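Local structure of arabinan endo-1,5-alpha-l-arabinosidase A (Cellvibrio cellulosa, 1GYH) at residues 122-127 with 175-180. The protein hydrolyses the alpha-1,5-linked arabinofuranosyl bonds of linear arabinan, releasing almost exclusively arabinotriose, as part of plant cell wall degradation. Residues are numbered along the deposited sequence; the frame is centred on the assembly and turned at random.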
# COMPACT_ATOMS: atom_id res chain seq x y z
N ARG A 122 -22.67 1.22 8.78
CA ARG A 122 -22.80 -0.18 8.41
C ARG A 122 -21.49 -0.92 8.71
O ARG A 122 -21.50 -1.96 9.41
CB ARG A 122 -23.14 -0.35 6.93
CG ARG A 122 -23.46 -1.85 6.53
CD ARG A 122 -23.68 -2.05 5.01
NE ARG A 122 -22.41 -2.02 4.28
CZ ARG A 122 -22.27 -1.98 2.95
NH1 ARG A 122 -23.33 -2.00 2.14
NH2 ARG A 122 -21.04 -1.98 2.41
N ASP A 123 -20.38 -0.37 8.23
CA ASP A 123 -19.05 -1.04 8.32
C ASP A 123 -18.08 -0.40 9.30
O ASP A 123 -17.82 0.78 9.23
CB ASP A 123 -18.40 -1.11 6.94
CG ASP A 123 -19.34 -1.62 5.89
OD1 ASP A 123 -19.91 -2.77 6.03
OD2 ASP A 123 -19.58 -0.94 4.87
N LEU A 124 -17.49 -1.22 10.19
CA LEU A 124 -16.44 -0.78 11.09
C LEU A 124 -15.02 -0.99 10.48
O LEU A 124 -14.10 -1.49 11.12
CB LEU A 124 -16.63 -1.42 12.46
CG LEU A 124 -16.37 -0.47 13.62
CD1 LEU A 124 -17.26 0.79 13.54
CD2 LEU A 124 -16.63 -1.15 14.94
N TRP A 125 -14.88 -0.59 9.23
CA TRP A 125 -13.60 -0.56 8.54
C TRP A 125 -13.70 0.51 7.46
O TRP A 125 -14.81 1.01 7.16
CB TRP A 125 -13.26 -1.94 7.92
CG TRP A 125 -14.46 -2.78 7.42
CD1 TRP A 125 -15.16 -3.71 8.13
CD2 TRP A 125 -15.03 -2.79 6.10
NE1 TRP A 125 -16.14 -4.27 7.35
CE2 TRP A 125 -16.08 -3.72 6.10
CE3 TRP A 125 -14.78 -2.08 4.93
CZ2 TRP A 125 -16.87 -3.96 4.97
CZ3 TRP A 125 -15.57 -2.33 3.81
CH2 TRP A 125 -16.61 -3.23 3.85
N ASN A 126 -12.56 0.78 6.84
CA ASN A 126 -12.39 1.81 5.82
C ASN A 126 -11.77 1.17 4.56
O ASN A 126 -10.67 0.63 4.62
CB ASN A 126 -11.51 2.95 6.37
CG ASN A 126 -11.51 4.18 5.47
OD1 ASN A 126 -12.28 4.25 4.51
ND2 ASN A 126 -10.63 5.14 5.76
N ALA A 127 -12.53 1.20 3.46
CA ALA A 127 -12.14 0.61 2.19
C ALA A 127 -11.14 1.47 1.40
O ALA A 127 -11.49 2.06 0.37
CB ALA A 127 -13.37 0.30 1.37
N LEU A 175 -6.09 -2.38 16.44
CA LEU A 175 -5.79 -1.71 17.69
C LEU A 175 -7.12 -1.36 18.42
O LEU A 175 -8.20 -1.49 17.84
CB LEU A 175 -4.97 -0.48 17.47
CG LEU A 175 -3.56 -0.70 16.88
CD1 LEU A 175 -2.93 0.62 16.41
CD2 LEU A 175 -2.70 -1.35 17.95
N GLU A 176 -7.02 -0.97 19.69
CA GLU A 176 -8.19 -0.91 20.59
C GLU A 176 -9.22 0.11 20.06
O GLU A 176 -8.83 1.15 19.54
CB GLU A 176 -7.78 -0.55 22.01
CG GLU A 176 -8.91 -0.56 23.06
CD GLU A 176 -9.59 -1.90 23.19
OE1 GLU A 176 -9.06 -2.77 23.93
OE2 GLU A 176 -10.66 -2.11 22.55
N ARG A 177 -10.49 -0.24 20.18
CA ARG A 177 -11.67 0.61 19.92
C ARG A 177 -12.91 -0.01 20.53
O ARG A 177 -13.19 -1.22 20.37
CB ARG A 177 -11.90 0.77 18.40
CG ARG A 177 -13.10 1.71 18.04
CD ARG A 177 -13.74 1.42 16.68
NE ARG A 177 -14.83 2.35 16.33
CZ ARG A 177 -14.71 3.44 15.57
NH1 ARG A 177 -13.54 3.83 15.08
NH2 ARG A 177 -15.78 4.19 15.32
N SER A 178 -13.67 0.79 21.26
CA SER A 178 -14.97 0.39 21.78
C SER A 178 -16.03 0.65 20.72
O SER A 178 -15.96 1.69 20.02
CB SER A 178 -15.32 1.22 23.03
OG SER A 178 -16.70 1.11 23.34
N VAL A 179 -16.99 -0.26 20.58
CA VAL A 179 -18.07 -0.05 19.61
C VAL A 179 -19.05 1.07 20.02
O VAL A 179 -19.87 1.47 19.21
CB VAL A 179 -18.89 -1.31 19.29
CG1 VAL A 179 -17.92 -2.41 18.76
CG2 VAL A 179 -19.70 -1.74 20.46
N LEU A 180 -18.95 1.53 21.26
CA LEU A 180 -19.76 2.67 21.74
C LEU A 180 -19.31 4.00 21.15
O LEU A 180 -20.03 4.99 21.23
CB LEU A 180 -19.79 2.72 23.26
CG LEU A 180 -20.31 1.44 23.93
CD1 LEU A 180 -20.40 1.66 25.44
CD2 LEU A 180 -21.64 0.94 23.33
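Over one face of the Arg177 guanidinium lies a methyl of Leu124: CD1 sits 4.0 Å from Arg177 NE and nearly as close to NH2, while CD2 of the same leucine also approaches NE. A branched aliphatic tip suits this place, because the flat cation is poorly solvated above its plane and accepts a methyl there, leaving its N-H groups to bond around the rim. Arg177 NH1 does so with the backbone oxygen of Gln185. With CG anti to the backbone N (chi1 -178°), the extended chain carries the guanidinium across to Leu124, and chi4 of 96° turns its plane out of line with the chain. Leu124 CD2 also meets Val179 CG1 at 4.2 Å, a loose apolar touch at the solvent-facing border.

Just ahead of Leu124, whose backbone bonds to Gly149, Arg122 forms a side-on salt bridge with Asp123, NE donating to OD1 at 3.1 Å and NH2 to OD2 at 3.0 Å. The exposed arginine would thus offset the charge of a buried carboxylate, whose OD2 also accepts from Val119 N. Asp123 CB rests 3.6 Å above the centre of the Trp125 ring; a large flat indole suits this spot, meeting Trp169 and Phe144 too. Ser178 OG accepts from Leu180 N, an ST turn with Val179 as its middle residue.

This small surface contact, burying 121 Å², joins two blade-to-blade connections of the five-bladed propeller. The loop with 122-127, which also carries Asn126, probably a substrate-binding residue, enters the blade of strands 131-134 to 169-173 from strand 110-118; that with 175-180 leaves it for strand 191-199.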